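Local coordinates for protein extracellular sialidase/neuraminidase, putative (Aspergillus fumigatus, PDB 2XZI) that acts as a Kdnase, a sialidase-family glycoside hydrolase that probably releases the terminal deaminated sialic acid Kdn from glycans, at residues N2-S7 / D286-T291; G123-Q128 / D136-K141; M305-S310 / S378-G383. All coordinates share one frame; numbering follows the deposited sequence.

Interaction 1: N2-S7 / D286-T291; sequences NDPAKS and DAPART
Asp-3 and Pro-288 bring the two backbones closest, their CA atoms 6.8 Å apart, where the N-terminal loop, turning into a 3-10 segment at Pro-4, passes the residues leading into strand 290-294. The contact is carried by an ion pair between Asp-3 and Arg-290, whose side chains meet tip to tip. Arg-290 presents its side, NE and NH2 together, to the carboxylate: NH2 donates to Asp-3 OD1 at 2.8 Å and NE to Asp-3 OD2 at 2.8 Å, both almost straight. Each oxygen lies close to the guanidinium plane and is met on its syn side, but about 30° out of the carboxylate plane, in keeping with the 28° twist between the two flat groups. Chi1 of Asp-3 (-172°) sets CG beside the carbonyl carbon, and the carboxylate comes nearer to Arg-290 than the direction of CB suggests; the extended arginine chain carries NE out to meet it. The carboxylate has further work. Its OD1 accepts the backbone N of Ala-5 at 2.9 Å, on the anti side and from the face opposite to NH2, and its OD2 also bonds Tyr-311 OH. With so many donors around it, the carboxylate is held against rotation, and its negative charge is probably stabilised. Beyond the ion pair, Asn-284 OD1 takes NH1 of Arg-290, and Pro-288 O lies over one face of the guanidinium, displaced toward the rim. Exposed Pro-4 meets Pro-288, which follows a cis peptide bond, tip to tip, CD to CD at 4.1 Å, while Ala-5 CB touches both Arg-290 NH2 and helix 377-381. The bond from Ala-5 N forms an Asx turn that begins the 3-10 segment, and the same aspartate fastens the N-terminal tail by a bidentate salt bridge to a beta-propeller strand.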
# COMPACT_ATOMS: atom_id res chain seq x y z
N ASN A 2 -15.90 11.41 -23.62
CA ASN A 2 -16.14 12.64 -22.81
C ASN A 2 -16.09 12.32 -21.32
O ASN A 2 -16.65 11.32 -20.88
CB ASN A 2 -17.51 13.24 -23.14
CG ASN A 2 -17.72 13.45 -24.63
OD1 ASN A 2 -17.05 14.27 -25.26
ND2 ASN A 2 -18.68 12.71 -25.20
N ASP A 3 -15.40 13.17 -20.57
CA ASP A 3 -15.35 13.03 -19.11
C ASP A 3 -15.65 14.38 -18.50
O ASP A 3 -14.83 15.32 -18.61
CB ASP A 3 -13.99 12.50 -18.64
CG ASP A 3 -13.98 12.15 -17.15
OD1 ASP A 3 -14.80 12.69 -16.40
OD2 ASP A 3 -13.15 11.31 -16.72
N PRO A 4 -16.83 14.50 -17.87
CA PRO A 4 -17.28 15.77 -17.30
C PRO A 4 -16.36 16.27 -16.20
O PRO A 4 -16.37 17.46 -15.90
CB PRO A 4 -18.66 15.43 -16.71
CG PRO A 4 -18.61 13.95 -16.46
CD PRO A 4 -17.81 13.42 -17.61
N ALA A 5 -15.59 15.37 -15.60
CA ALA A 5 -14.69 15.76 -14.51
C ALA A 5 -13.62 16.76 -14.94
O ALA A 5 -13.15 17.56 -14.12
CB ALA A 5 -14.03 14.54 -13.90
N LYS A 6 -13.23 16.72 -16.20
CA LYS A 6 -12.23 17.64 -16.72
C LYS A 6 -12.67 19.10 -16.58
O LYS A 6 -11.83 20.00 -16.48
CB LYS A 6 -11.88 17.30 -18.16
CG LYS A 6 -10.65 18.06 -18.70
CD LYS A 6 -10.22 17.53 -20.06
CE LYS A 6 -8.94 18.19 -20.53
NZ LYS A 6 -8.60 17.79 -21.93
N SER A 7 -13.99 19.32 -16.52
CA SER A 7 -14.55 20.67 -16.46
C SER A 7 -14.59 21.24 -15.05
O SER A 7 -14.78 22.44 -14.87
CB SER A 7 -15.95 20.71 -17.10
OG SER A 7 -15.87 20.51 -18.50
N ASP A 286 -20.71 4.17 -12.64
CA ASP A 286 -21.64 4.77 -13.60
C ASP A 286 -20.82 5.53 -14.65
O ASP A 286 -19.66 5.85 -14.41
CB ASP A 286 -22.61 5.70 -12.88
CG ASP A 286 -23.85 6.02 -13.70
OD1 ASP A 286 -24.23 5.22 -14.59
OD2 ASP A 286 -24.47 7.08 -13.44
N ALA A 287 -21.42 5.79 -15.81
CA ALA A 287 -20.72 6.45 -16.92
C ALA A 287 -20.15 7.80 -16.51
O ALA A 287 -20.87 8.63 -15.95
CB ALA A 287 -21.64 6.60 -18.13
N PRO A 288 -18.86 8.04 -16.78
CA PRO A 288 -17.93 7.04 -17.29
C PRO A 288 -17.22 6.30 -16.16
O PRO A 288 -16.67 6.95 -15.26
CB PRO A 288 -16.94 7.87 -18.12
CG PRO A 288 -16.97 9.23 -17.50
CD PRO A 288 -18.25 9.39 -16.73
N ALA A 289 -17.25 4.98 -16.19
CA ALA A 289 -16.58 4.16 -15.17
C ALA A 289 -15.07 4.37 -15.24
O ALA A 289 -14.52 4.49 -16.34
CB ALA A 289 -16.92 2.71 -15.37
N ARG A 290 -14.42 4.44 -14.08
CA ARG A 290 -12.98 4.72 -14.03
C ARG A 290 -12.24 3.83 -13.04
O ARG A 290 -12.71 3.60 -11.92
CB ARG A 290 -12.75 6.19 -13.64
CG ARG A 290 -13.43 7.23 -14.58
CD ARG A 290 -13.09 8.65 -14.13
NE ARG A 290 -14.01 9.72 -14.55
CZ ARG A 290 -15.14 10.04 -13.92
NH1 ARG A 290 -15.58 9.35 -12.86
NH2 ARG A 290 -15.85 11.07 -14.35
N THR A 291 -11.07 3.35 -13.47
CA THR A 291 -10.09 2.71 -12.62
C THR A 291 -8.89 3.62 -12.63
O THR A 291 -8.51 4.17 -13.69
CB THR A 291 -9.67 1.33 -13.17
OG1 THR A 291 -10.82 0.50 -13.35
CG2 THR A 291 -8.74 0.61 -12.21

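Interaction 2: G123-Q128 / D136-K141. With KDM (deamino-alpha-neuraminic acid), chain C.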
# COMPACT_ATOMS: atom_id res chain seq x y z
N GLY A 123 11.16 -12.67 12.11
CA GLY A 123 11.94 -12.54 13.33
C GLY A 123 13.05 -11.52 13.29
O GLY A 123 13.51 -11.14 12.21
N ALA A 124 13.49 -11.13 14.49
CA ALA A 124 14.50 -10.08 14.71
C ALA A 124 15.86 -10.36 14.07
O ALA A 124 16.62 -9.43 13.78
CB ALA A 124 14.66 -9.83 16.21
N THR A 125 16.18 -11.64 13.87
CA THR A 125 17.51 -12.03 13.44
C THR A 125 17.48 -12.69 12.07
O THR A 125 18.44 -13.33 11.67
CB THR A 125 18.19 -12.99 14.45
OG1 THR A 125 17.38 -14.17 14.61
CG2 THR A 125 18.39 -12.29 15.81
N TYR A 126 16.36 -12.53 11.36
CA TYR A 126 16.24 -13.03 9.98
C TYR A 126 16.08 -11.89 8.98
O TYR A 126 15.55 -10.82 9.31
CB TYR A 126 15.06 -13.99 9.85
CG TYR A 126 15.24 -15.28 10.59
CD1 TYR A 126 14.91 -15.38 11.93
CD2 TYR A 126 15.78 -16.40 9.96
CE1 TYR A 126 15.08 -16.56 12.64
CE2 TYR A 126 15.95 -17.59 10.65
CZ TYR A 126 15.60 -17.65 11.99
OH TYR A 126 15.77 -18.83 12.69
N SER A 127 16.54 -12.14 7.75
CA SER A 127 16.34 -11.22 6.64
C SER A 127 16.13 -12.00 5.35
O SER A 127 16.48 -13.18 5.29
CB SER A 127 17.50 -10.23 6.51
OG SER A 127 18.70 -10.87 6.09
N GLN A 128 15.54 -11.35 4.34
CA GLN A 128 15.23 -12.00 3.08
C GLN A 128 16.45 -12.70 2.46
O GLN A 128 16.35 -13.86 2.06
CB GLN A 128 14.60 -10.99 2.11
CG GLN A 128 14.10 -11.64 0.81
CD GLN A 128 13.25 -10.70 -0.02
OE1 GLN A 128 13.29 -9.48 0.15
NE2 GLN A 128 12.46 -11.27 -0.92
N ASP A 136 23.49 -3.72 15.94
CA ASP A 136 24.39 -4.16 17.02
C ASP A 136 25.53 -5.07 16.54
O ASP A 136 26.31 -5.59 17.35
CB ASP A 136 23.60 -4.84 18.14
CG ASP A 136 23.01 -6.19 17.73
OD1 ASP A 136 23.18 -6.63 16.57
OD2 ASP A 136 22.34 -6.81 18.58
N GLY A 137 25.61 -5.28 15.23
CA GLY A 137 26.66 -6.14 14.66
C GLY A 137 26.26 -7.59 14.42
O GLY A 137 26.99 -8.32 13.75
N THR A 138 25.11 -8.00 14.97
CA THR A 138 24.55 -9.34 14.73
C THR A 138 24.36 -9.56 13.24
O THR A 138 23.89 -8.68 12.52
CB THR A 138 23.17 -9.52 15.42
OG1 THR A 138 23.30 -9.30 16.83
CG2 THR A 138 22.57 -10.92 15.19
N VAL A 139 24.71 -10.75 12.76
CA VAL A 139 24.56 -11.11 11.36
C VAL A 139 23.27 -11.93 11.20
O VAL A 139 23.07 -12.90 11.91
CB VAL A 139 25.81 -11.89 10.88
CG1 VAL A 139 25.68 -12.32 9.42
CG2 VAL A 139 27.08 -11.05 11.10
N THR A 140 22.39 -11.53 10.28
CA THR A 140 21.10 -12.22 10.14
C THR A 140 21.21 -13.59 9.47
O THR A 140 22.12 -13.84 8.68
CB THR A 140 20.09 -11.43 9.29
OG1 THR A 140 20.57 -11.32 7.95
CG2 THR A 140 19.80 -10.05 9.89
N LYS A 141 20.26 -14.46 9.82
CA LYS A 141 20.05 -15.72 9.13
C LYS A 141 19.09 -15.45 7.98
O LYS A 141 18.26 -14.55 8.07
CB LYS A 141 19.42 -16.75 10.07
CG LYS A 141 20.32 -17.17 11.24
CD LYS A 141 19.57 -17.99 12.28
CE LYS A 141 18.67 -17.14 13.17
NZ LYS A 141 19.38 -16.07 13.94
C2 KDM C . 11.56 -3.81 -1.08
C1 KDM C . 11.74 -2.74 -2.14
C3 KDM C . 10.77 -3.26 0.13
C4 KDM C . 9.98 -4.35 0.90
C5 KDM C . 10.40 -5.79 0.59
C6 KDM C . 10.30 -6.03 -0.94
C7 KDM C . 10.93 -7.36 -1.38
C8 KDM C . 10.63 -7.62 -2.87
C9 KDM C . 11.29 -8.91 -3.34
O5 KDM C . 9.60 -6.74 1.34
O1A KDM C . 11.66 -1.54 -1.80
O1B KDM C . 11.97 -3.16 -3.30
O4 KDM C . 10.17 -4.11 2.30
O6 KDM C . 10.93 -4.96 -1.72
O7 KDM C . 12.34 -7.31 -1.17
O8 KDM C . 9.22 -7.74 -3.10
O9 KDM C . 10.65 -9.99 -2.64
O2 KDM C . 12.90 -4.15 -0.68
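Tyr-126 and Lys-141 pair in parallel, CA to CA 4.7 Å, forming a small two-stranded sheet of strands 126-127 and 141-142 that closes a short loop excursion of the propeller. Just ahead of the pairing, the chain makes a type I beta turn from Gly-123 to Tyr-126. Lys-141 N donates to Thr-125 O at 2.8 Å, and Ser-127 N donates to Lys-141 O at 3.0 Å, so that the lysine is gripped by both neighbours of the tyrosine. On the face carrying Tyr-126 and Lys-141, the lysine chain lies over the phenol ring. Its CE sits 3.3 Å from CZ of Tyr-126, and its CB approaches the CE2 and CD2 side of the same ring. The ammonium NZ stands over the ring face, 4.8 Å from the centroid and 21° off the normal, in a cation-pi contact. A bend at chi3 (-76°) sets CE over the ring, and one at chi4 (-59°) turns NZ to Thr-125, where it donates to OG1 at 2.8 Å. Thr-140 and Ser-127 are joined through their hydroxyls, Thr-140 OG1 donating to Ser-127 OG; Asp-132 ties the pair further, its OD2 bonding the serine hydroxyl and its backbone N the threonine OG1. Past the strand, CB of Gln-128 points away from 136-141, and the extended side chain, with Trp-182 packed against it, reaches the bound deamino-alpha-neuraminic acid. Asp-64 and a set of arginines, among them Arg-39, Arg-58, Arg-245 and Arg-302, bind the same sugar. The glutamine amide holds the glycerol tail with both its ends: O7 of the sugar donates to Gln-128 OE1 at 2.7 Å, while Gln-128 NE2 donates to O9 at 2.8 Å along a nearly straight line.

Interaction 3: M305-S310 / S378-G383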
# COMPACT_ATOMS: atom_id res chain seq x y z
N MET A 305 6.75 9.05 -10.68
CA MET A 305 5.39 8.74 -10.23
C MET A 305 4.35 9.35 -11.15
O MET A 305 4.39 10.54 -11.46
CB MET A 305 5.15 9.25 -8.79
CG MET A 305 6.01 8.59 -7.71
SD MET A 305 6.06 6.79 -7.76
CE MET A 305 4.34 6.37 -7.38
N ARG A 306 3.39 8.52 -11.57
CA ARG A 306 2.38 8.91 -12.53
C ARG A 306 1.06 8.28 -12.14
O ARG A 306 0.99 7.06 -11.99
CB ARG A 306 2.77 8.36 -13.89
CG ARG A 306 1.86 8.78 -15.05
CD ARG A 306 2.46 9.95 -15.83
NE ARG A 306 3.70 9.56 -16.52
CZ ARG A 306 3.75 8.84 -17.64
NH1 ARG A 306 2.64 8.41 -18.25
NH2 ARG A 306 4.94 8.53 -18.15
N VAL A 307 0.04 9.11 -11.98
CA VAL A 307 -1.32 8.62 -11.72
C VAL A 307 -2.09 8.61 -13.03
O VAL A 307 -1.98 9.57 -13.80
CB VAL A 307 -2.02 9.43 -10.59
CG1 VAL A 307 -2.30 10.90 -11.02
CG2 VAL A 307 -3.29 8.72 -10.16
N ARG A 308 -2.86 7.55 -13.28
CA ARG A 308 -3.54 7.35 -14.56
C ARG A 308 -4.98 6.89 -14.39
O ARG A 308 -5.34 6.32 -13.34
CB ARG A 308 -2.85 6.23 -15.34
CG ARG A 308 -1.36 6.45 -15.60
CD ARG A 308 -0.87 5.18 -16.24
NE ARG A 308 0.57 5.05 -16.40
CZ ARG A 308 1.21 5.20 -17.55
NH1 ARG A 308 0.54 5.56 -18.65
NH2 ARG A 308 2.52 4.99 -17.60
N ILE A 309 -5.77 7.09 -15.45
CA ILE A 309 -7.17 6.65 -15.51
C ILE A 309 -7.38 5.68 -16.67
O ILE A 309 -6.88 5.91 -17.78
CB ILE A 309 -8.15 7.84 -15.65
CG1 ILE A 309 -8.02 8.83 -14.47
CG2 ILE A 309 -9.60 7.37 -15.82
CD1 ILE A 309 -8.52 10.27 -14.77
N SER A 310 -8.12 4.60 -16.42
CA SER A 310 -8.64 3.79 -17.52
C SER A 310 -10.15 3.85 -17.52
O SER A 310 -10.77 3.74 -16.46
CB SER A 310 -8.21 2.33 -17.40
OG SER A 310 -8.77 1.56 -18.48
N SER A 378 -10.19 16.11 -12.20
CA SER A 378 -9.86 17.26 -13.03
C SER A 378 -8.36 17.54 -13.05
O SER A 378 -7.80 17.83 -14.09
CB SER A 378 -10.57 18.50 -12.54
OG SER A 378 -10.15 19.59 -13.32
N TRP A 379 -7.72 17.44 -11.90
CA TRP A 379 -6.28 17.67 -11.85
C TRP A 379 -5.54 16.67 -12.76
O TRP A 379 -4.66 17.06 -13.53
CB TRP A 379 -5.73 17.64 -10.42
CG TRP A 379 -4.28 17.94 -10.38
CD1 TRP A 379 -3.69 19.17 -10.36
CD2 TRP A 379 -3.21 16.98 -10.37
NE1 TRP A 379 -2.32 19.04 -10.33
CE2 TRP A 379 -2.00 17.71 -10.33
CE3 TRP A 379 -3.16 15.58 -10.38
CZ2 TRP A 379 -0.74 17.08 -10.31
CZ3 TRP A 379 -1.91 14.95 -10.34
CH2 TRP A 379 -0.72 15.70 -10.30
N ILE A 380 -5.91 15.40 -12.70
CA ILE A 380 -5.27 14.40 -13.56
C ILE A 380 -5.51 14.72 -15.03
O ILE A 380 -4.57 14.73 -15.84
CB ILE A 380 -5.78 12.98 -13.29
CG1 ILE A 380 -5.59 12.59 -11.82
CG2 ILE A 380 -5.06 11.98 -14.20
CD1 ILE A 380 -6.20 11.22 -11.43
N LEU A 381 -6.77 14.97 -15.37
CA LEU A 381 -7.21 15.17 -16.77
C LEU A 381 -6.68 16.44 -17.43
O LEU A 381 -6.56 16.49 -18.65
CB LEU A 381 -8.73 15.12 -16.86
CG LEU A 381 -9.32 13.76 -16.51
CD1 LEU A 381 -10.83 13.91 -16.25
CD2 LEU A 381 -9.02 12.74 -17.60
N ASN A 382 -6.37 17.45 -16.63
CA ASN A 382 -5.82 18.70 -17.14
C ASN A 382 -4.29 18.71 -17.18
O ASN A 382 -3.67 19.76 -17.39
CB ASN A 382 -6.42 19.88 -16.38
CG ASN A 382 -7.85 20.15 -16.82
OD1 ASN A 382 -8.09 20.60 -17.95
ND2 ASN A 382 -8.82 19.86 -15.96
N GLY A 383 -3.68 17.54 -17.01
CA GLY A 383 -2.23 17.39 -17.10
C GLY A 383 -1.75 17.72 -18.51
O GLY A 383 -2.48 17.49 -19.48
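Val-307 and Ile-309, alternate residues on one face of strand 305-310, pack against one side of the short helix 377-381. Ile-380 fills the middle of the tight part. Crossing Val-307 at about a right angle, it lays CG1 3.8 Å from Val-307 CG1 and brings CD1 near both valine methyls, while its CG2 branch meets Ile-309 CD1 at 3.9 Å. That terminal methyl of Ile-309 also reaches Leu-381 CD2 at 3.8 Å and thus touches two successive residues of the helix. The contact is sparser at Trp-379, where a single approach is made: Val-307 CG1 meets the edge of the indole at CZ3, 4.1 Å away and near the ring plane. Beyond the contact, at the partly exposed end of the helix, interactions turn polar, and Asn-382 ND2 bonds Ser-378 O from above the carbonyl plane. Phe-375, which touches both Val-307 and Ile-380, and Ile-349, against Ile-380, continue the apolar cluster. The short C-terminal helix thereby packs its apolar face against two sheets of the beta-propeller, the one with strand 305-310 and the one with strands 349-356 and 368-375.

In the fold
Interactions 1 and 3 are neighbours, their centres 12 Å apart, and each has one segment in the same antiparallel sheet, where strand 290-294 lies beside strand 305-310. Thr-291 O and Ser-310 N probably hydrogen-bond between them, as do Lys-6 O and Asn-382 ND2, so the two chain ends meet on this side of the propeller. Interaction 2 lies on the opposite side of the chain's centre, 50 Å from interaction 1 and 42 Å from interaction 3 between centres. Along the chain it is nested within the loop closed by interaction 1, and both precede interaction 3. Both chain ends thus pack across the propeller from the loop carrying Gln-128, although strand 305-310 closely follows Arg-302 of the pocket.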